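Local atomic coordinates of putative sesquiterpene cyclase (Kitasatospora setae, PDB entry 4MC3), a protein that catalyses the magnesium-dependent cyclisation of farnesyl diphosphate to the sesquiterpene alcohol (2Z,6E)-hedycaryol, releasing diphosphate. Residues 45-50 / 77-82; 99-104 / 148-153. All blocks are in the same frame, centred on the assembly; numbering follows the deposited sequence.

Interaction 1 (45-50 with 77-82) is a surface contact and interaction 2 (99-104 with 148-153) a buried one, their centres about 17 Å apart. They share no helix, yet helices 65-84 and 95-107 follow each other in the chain. In interaction 1 one phenylalanine ring lies between a methionine, a threonine and an arginine chain, with two guanidinium groups at the margin; interaction 2 packs aliphatic chains around a helix carbonyl and has a single water at its border. They meet where Asp82 OD1 lies 2.6 Å from Tyr153 OH, probably hydrogen-bonded, while Ile81 packs on Leu104 and Thr78 on Phe149.

Interaction 1: residues 45-50 / 77-82; sequences DRMRRT and LTFRID
The ring of Phe79, on helix 65-84, packs against Met47, Thr50 and Arg46 of helix 41-50. This is a helix-helix contact of the all-helical class I terpene synthase fold, and segment 77-82 also carries Thr78 of the nerolidol pocket and Asp82, the first residue of the DDXXXE motif and by similarity a magnesium ligand. The two segments run at 124° to each other, with axes 10.8 Å apart at their closest.

Chi1 of 168° sets Phe79 CG anti to the backbone N, and the ring continues from there to helix 41-50. Thr50 comes over one face of the ring, but its methyl CG2 is modelled too close for the contact to be trusted in detail. The Met47 and Phe79 side chains lie alongside one another, running in opposite senses, with the Met47 chain bent at chi2 and chi3; SD approaches obliquely, 3.5 Å from Phe79 CD1, in a Met-aromatic contact, and CE is equally near that carbon. At the edge, Arg46 CB sits 3.7 Å from Phe79 CZ. An alanine in place of Phe79 would probably open a gap between the helices, leaving Met47 SD and Arg46 CB without the ring they pack against.

Farther out, the guanidinium planes of Arg46 and Arg80 are nearly coplanar, 8° apart, and meet at their edges with Arg46 NH2 4.0 Å from Arg80 NH1. Two like charges this close would be expected to repel; Asp83 probably offsets them, through a salt bridge to Arg46 NE and a long, weak ion pair with Arg80. A water also sits between the two groups, in plane with both: it accepts a weak bond from Arg46 NH2 at 2.9 Å and another from Arg80 NH1 at 3.3 Å.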
loop_
_atom_site.group_PDB
_atom_site.type_symbol
_atom_site.label_atom_id
_atom_site.label_comp_id
_atom_site.label_asym_id
_atom_site.label_seq_id
_atom_site.Cartn_x
_atom_site.Cartn_y
_atom_site.Cartn_z
ATOM N N ASP A 45 -18.318 6.990 12.362
ATOM C CA ASP A 45 -18.145 5.693 13.042
ATOM C C ASP A 45 -17.382 4.656 12.187
ATOM O O ASP A 45 -16.542 3.896 12.710
ATOM C CB ASP A 45 -19.496 5.104 13.485
ATOM C CG ASP A 45 -19.318 3.963 14.465
ATOM O OD1 ASP A 45 -18.737 4.195 15.554
ATOM O OD2 ASP A 45 -19.740 2.829 14.149
ATOM N N ARG A 46 -17.693 4.601 10.890
ATOM C CA ARG A 46 -16.953 3.711 9.968
ATOM C C ARG A 46 -15.468 4.116 9.984
ATOM O O ARG A 46 -14.603 3.261 10.135
ATOM C CB ARG A 46 -17.511 3.742 8.524
ATOM C CG ARG A 46 -18.939 3.186 8.389
ATOM C CD ARG A 46 -19.376 2.944 6.943
ATOM N NE ARG A 46 -19.602 4.191 6.200
ATOM C CZ ARG A 46 -20.764 4.837 6.070
ATOM N NH1 ARG A 46 -21.888 4.382 6.631
ATOM N NH2 ARG A 46 -20.803 5.967 5.362
ATOM N N MET A 47 -15.200 5.415 9.868
ATOM C CA MET A 47 -13.821 5.933 9.919
ATOM C C MET A 47 -13.146 5.562 11.230
ATOM O O MET A 47 -12.046 5.039 11.225
ATOM C CB MET A 47 -13.757 7.443 9.666
ATOM C CG MET A 47 -12.319 7.986 9.564
ATOM S SD MET A 47 -11.368 7.448 8.118
ATOM C CE MET A 47 -11.978 8.612 6.845
ATOM N N ARG A 48 -13.818 5.795 12.357
ATOM C CA ARG A 48 -13.258 5.408 13.653
ATOM C C ARG A 48 -12.897 3.941 13.683
ATOM O O ARG A 48 -11.845 3.575 14.195
ATOM C CB ARG A 48 -14.234 5.675 14.814
ATOM C CG ARG A 48 -14.295 7.101 15.288
ATOM C CD ARG A 48 -15.196 7.207 16.522
ATOM N NE ARG A 48 -15.964 8.446 16.496
ATOM C CZ ARG A 48 -17.274 8.541 16.284
ATOM N NH1 ARG A 48 -18.038 7.463 16.094
ATOM N NH2 ARG A 48 -17.830 9.741 16.268
ATOM N N ARG A 49 -13.790 3.108 13.156
ATOM C CA ARG A 49 -13.640 1.669 13.200
ATOM C C ARG A 49 -12.622 1.104 12.203
ATOM O O ARG A 49 -12.165 -0.021 12.371
ATOM C CB ARG A 49 -15.012 0.995 13.009
ATOM C CG ARG A 49 -15.891 1.103 14.251
ATOM C CD ARG A 49 -17.374 0.934 13.953
ATOM N NE ARG A 49 -17.683 -0.334 13.289
ATOM C CZ ARG A 49 -18.464 -0.478 12.215
ATOM N NH1 ARG A 49 -19.068 0.567 11.644
ATOM N NH2 ARG A 49 -18.660 -1.693 11.713
ATOM N N THR A 50 -12.237 1.880 11.188
ATOM C CA THR A 50 -11.258 1.367 10.213
ATOM C C THR A 50 -9.855 1.279 10.811
ATOM O O THR A 50 -9.028 0.552 10.291
ATOM C CB THR A 50 -11.121 2.237 8.946
ATOM O OG1 THR A 50 -10.482 3.492 9.249
ATOM C CG2 THR A 50 -12.446 2.498 8.333
ATOM N N LEU A 77 -8.274 9.531 3.479
ATOM C CA LEU A 77 -8.883 9.817 2.190
ATOM C C LEU A 77 -9.188 8.546 1.411
ATOM O O LEU A 77 -10.254 8.440 0.801
ATOM C CB LEU A 77 -8.031 10.777 1.415
ATOM C CG LEU A 77 -8.525 11.156 0.038
ATOM C CD1 LEU A 77 -9.808 11.953 0.038
ATOM C CD2 LEU A 77 -7.398 11.915 -0.657
ATOM N N THR A 78 -8.220 7.624 1.364
ATOM C CA THR A 78 -8.441 6.381 0.612
ATOM C C THR A 78 -9.532 5.507 1.223
ATOM O O THR A 78 -10.299 4.880 0.479
ATOM C CB THR A 78 -7.125 5.624 0.312
ATOM O OG1 THR A 78 -6.536 5.201 1.508
ATOM C CG2 THR A 78 -6.175 6.489 -0.397
ATOM N N PHE A 79 -9.661 5.534 2.564
ATOM C CA PHE A 79 -10.785 4.869 3.200
ATOM C C PHE A 79 -12.093 5.433 2.728
ATOM O O PHE A 79 -13.030 4.665 2.399
ATOM C CB PHE A 79 -10.758 4.929 4.740
ATOM C CG PHE A 79 -12.081 4.483 5.333
ATOM C CD1 PHE A 79 -13.013 5.404 5.792
ATOM C CD2 PHE A 79 -12.466 3.138 5.236
ATOM C CE1 PHE A 79 -14.245 4.992 6.255
ATOM C CE2 PHE A 79 -13.707 2.728 5.692
ATOM C CZ PHE A 79 -14.594 3.663 6.205
ATOM N N ARG A 80 -12.182 6.754 2.661
ATOM C CA ARG A 80 -13.421 7.408 2.231
ATOM C C ARG A 80 -13.714 7.119 0.757
ATOM O O ARG A 80 -14.852 6.817 0.417
ATOM C CB ARG A 80 -13.376 8.891 2.498
ATOM C CG ARG A 80 -14.646 9.654 2.114
ATOM C CD ARG A 80 -15.899 9.117 2.804
ATOM N NE ARG A 80 -16.992 10.059 2.594
ATOM C CZ ARG A 80 -18.266 9.862 2.928
ATOM N NH1 ARG A 80 -18.662 8.736 3.521
ATOM N NH2 ARG A 80 -19.144 10.805 2.665
ATOM N N ILE A 81 -12.681 7.128 -0.101
ATOM C CA ILE A 81 -12.869 6.781 -1.521
ATOM C C ILE A 81 -13.417 5.358 -1.606
ATOM O O ILE A 81 -14.380 5.106 -2.333
ATOM C CB ILE A 81 -11.528 6.886 -2.279
ATOM C CG1 ILE A 81 -11.147 8.350 -2.467
ATOM C CG2 ILE A 81 -11.628 6.159 -3.628
ATOM C CD1 ILE A 81 -9.731 8.573 -2.927
ATOM N N ASP A 82 -12.848 4.446 -0.837
ATOM C CA ASP A 82 -13.236 3.034 -0.871
ATOM C C ASP A 82 -14.644 2.836 -0.377
ATOM O O ASP A 82 -15.388 2.045 -0.949
ATOM C CB ASP A 82 -12.271 2.190 -0.046
ATOM C CG ASP A 82 -12.542 0.707 -0.178
ATOM O OD1 ASP A 82 -12.137 0.097 -1.212
ATOM O OD2 ASP A 82 -13.167 0.150 0.750
HETATM O O HOH W 1 -21.760 8.573 4.604
#

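Interaction 2: residues 99-104 / 148-153; sequences TAIDEL and AFLQTY
Ile101 makes most of the apolar contact, reaching from helix 95-107 onto the turn of helix 136-160 formed by Leu150 to Tyr153. Its two branches part: CG2, anti to the backbone N, comes within 4.0 Å of Leu150 CB, whereas CD1 goes to Tyr153, 3.9 Å from ring carbon CD2. The Ile101 and Tyr153 side chains cross at about a right angle, and the methyl approaches the ring obliquely. Both branches also close on the carbonyl of Leu150, with CD1 of Ile101 3.5 Å from Leu150 O, so this main-chain oxygen is packed against hydrocarbon. One turn on, Leu104 CB meets Leu150 CD1 at 4.1 Å, and beyond it Leu104 packs on Ala120 and Leu123 of helix 118-131.

The two segments run nearly antiparallel, at 167°, with axes 9.3 Å apart, as neighbouring helices in the alpha-helical terpene synthase fold. Phe149, next to Leu150 in the same helix, touches the bound nerolidol and is important for stabilising the cation at C-11.

Polar contacts lie at the border. Gln151 leaves its helix with CG anti to the backbone N and bends at chi2 (65°), a course that ends with its amide oxygen OE1 4.0 Å from Ile101 CG2. One water donates to both Gln151 OE1, at 2.8 Å, and Asp102 OD1, at 3.0 Å. The same amide oxygen accepts from Arg105 NH1, which should help to fix the turn of the amide. Tyr153 carries its hydroxyl on past Ile101 to the first aspartate of the DDXXXE motif, where OH is hydrogen-bonded to Asp82 OD1.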
loop_
_atom_site.group_PDB
_atom_site.type_symbol
_atom_site.label_atom_id
_atom_site.label_comp_id
_atom_site.label_asym_id
_atom_site.label_seq_id
_atom_site.Cartn_x
_atom_site.Cartn_y
_atom_site.Cartn_z
ATOM N N THR A 99 -16.221 6.297 -14.173
ATOM C CA THR A 99 -16.521 7.701 -14.057
ATOM C C THR A 99 -15.937 8.295 -12.744
ATOM O O THR A 99 -15.278 9.323 -12.760
ATOM C CB THR A 99 -18.037 7.932 -14.126
ATOM O OG1 THR A 99 -18.487 7.465 -15.401
ATOM C CG2 THR A 99 -18.359 9.406 -14.008
ATOM N N ALA A 100 -16.179 7.612 -11.636
ATOM C CA ALA A 100 -15.662 8.067 -10.325
ATOM C C ALA A 100 -14.123 8.063 -10.327
ATOM O O ALA A 100 -13.449 9.064 -9.913
ATOM C CB ALA A 100 -16.199 7.160 -9.261
ATOM N N ILE A 101 -13.563 6.986 -10.849
ATOM C CA ILE A 101 -12.094 6.788 -10.838
ATOM C C ILE A 101 -11.436 7.815 -11.751
ATOM O O ILE A 101 -10.406 8.441 -11.402
ATOM C CB ILE A 101 -11.684 5.329 -11.168
ATOM C CG1 ILE A 101 -12.077 4.315 -10.061
ATOM C CG2 ILE A 101 -10.188 5.188 -11.424
ATOM C CD1 ILE A 101 -11.547 4.631 -8.667
ATOM N N ASP A 102 -12.034 8.078 -12.908
ATOM C CA ASP A 102 -11.420 8.982 -13.849
ATOM C C ASP A 102 -11.419 10.413 -13.299
ATOM O O ASP A 102 -10.462 11.158 -13.531
ATOM C CB ASP A 102 -12.121 8.932 -15.199
ATOM C CG ASP A 102 -11.763 7.654 -16.017
ATOM O OD1 ASP A 102 -10.845 6.859 -15.625
ATOM O OD2 ASP A 102 -12.386 7.447 -17.081
ATOM N N GLU A 103 -12.453 10.774 -12.552
ATOM C CA GLU A 103 -12.540 12.094 -11.935
ATOM C C GLU A 103 -11.429 12.235 -10.874
ATOM O O GLU A 103 -10.760 13.248 -10.821
ATOM C CB GLU A 103 -13.880 12.285 -11.245
ATOM C CG GLU A 103 -13.963 13.666 -10.596
ATOM C CD GLU A 103 -15.268 13.917 -9.906
ATOM O OE1 GLU A 103 -15.654 13.111 -9.033
ATOM O OE2 GLU A 103 -15.899 14.934 -10.242
ATOM N N LEU A 104 -11.202 11.189 -10.091
ATOM C CA LEU A 104 -10.126 11.222 -9.087
ATOM C C LEU A 104 -8.743 11.324 -9.758
ATOM O O LEU A 104 -7.879 12.129 -9.370
ATOM C CB LEU A 104 -10.235 10.009 -8.183
ATOM C CG LEU A 104 -11.437 10.002 -7.231
ATOM C CD1 LEU A 104 -11.645 8.637 -6.608
ATOM C CD2 LEU A 104 -11.339 11.053 -6.132
ATOM N N ALA A 148 -2.277 3.615 -10.371
ATOM C CA ALA A 148 -2.361 2.143 -10.537
ATOM C C ALA A 148 -3.364 1.589 -9.474
ATOM O O ALA A 148 -4.191 0.758 -9.767
ATOM C CB ALA A 148 -1.026 1.461 -10.426
ATOM N N PHE A 149 -3.230 2.029 -8.228
ATOM C CA PHE A 149 -4.149 1.659 -7.118
ATOM C C PHE A 149 -5.581 2.002 -7.522
ATOM O O PHE A 149 -6.460 1.162 -7.437
ATOM C CB PHE A 149 -3.696 2.383 -5.838
ATOM C CG PHE A 149 -4.692 2.391 -4.759
ATOM C CD1 PHE A 149 -4.863 1.294 -3.905
ATOM C CD2 PHE A 149 -5.421 3.546 -4.519
ATOM C CE1 PHE A 149 -5.822 1.339 -2.904
ATOM C CE2 PHE A 149 -6.345 3.590 -3.556
ATOM C CZ PHE A 149 -6.584 2.510 -2.756
ATOM N N LEU A 150 -5.833 3.229 -7.982
ATOM C CA LEU A 150 -7.206 3.665 -8.298
ATOM C C LEU A 150 -7.778 2.807 -9.462
ATOM O O LEU A 150 -8.914 2.377 -9.416
ATOM C CB LEU A 150 -7.210 5.129 -8.690
ATOM C CG LEU A 150 -6.987 6.113 -7.528
ATOM C CD1 LEU A 150 -6.957 7.503 -8.113
ATOM C CD2 LEU A 150 -8.012 5.988 -6.466
ATOM N N GLN A 151 -6.940 2.532 -10.433
ATOM C CA GLN A 151 -7.351 1.790 -11.626
ATOM C C GLN A 151 -7.770 0.385 -11.309
ATOM O O GLN A 151 -8.624 -0.191 -12.026
ATOM C CB GLN A 151 -6.285 1.803 -12.684
ATOM C CG GLN A 151 -6.766 1.319 -14.074
ATOM C CD GLN A 151 -7.831 2.221 -14.722
ATOM O OE1 GLN A 151 -8.089 3.387 -14.298
ATOM N NE2 GLN A 151 -8.500 1.680 -15.734
ATOM N N THR A 152 -7.258 -0.201 -10.226
ATOM C CA THR A 152 -7.669 -1.568 -9.851
ATOM C C THR A 152 -9.138 -1.685 -9.576
ATOM O O THR A 152 -9.712 -2.779 -9.832
ATOM C CB THR A 152 -6.844 -2.152 -8.690
ATOM O OG1 THR A 152 -7.092 -1.466 -7.456
ATOM C CG2 THR A 152 -5.410 -2.197 -9.089
ATOM N N TYR A 153 -9.793 -0.612 -9.136
ATOM C CA TYR A 153 -11.248 -0.599 -8.972
ATOM C C TYR A 153 -11.952 -0.843 -10.306
ATOM O O TYR A 153 -12.897 -1.684 -10.365
ATOM C CB TYR A 153 -11.716 0.683 -8.333
ATOM C CG TYR A 153 -11.367 0.839 -6.864
ATOM C CD1 TYR A 153 -12.152 0.247 -5.879
ATOM C CD2 TYR A 153 -10.290 1.644 -6.454
ATOM C CE1 TYR A 153 -11.857 0.410 -4.532
ATOM C CE2 TYR A 153 -9.959 1.778 -5.096
ATOM C CZ TYR A 153 -10.753 1.172 -4.142
ATOM O OH TYR A 153 -10.492 1.291 -2.774
HETATM O O HOH W 2 -10.794 4.073 -14.655
#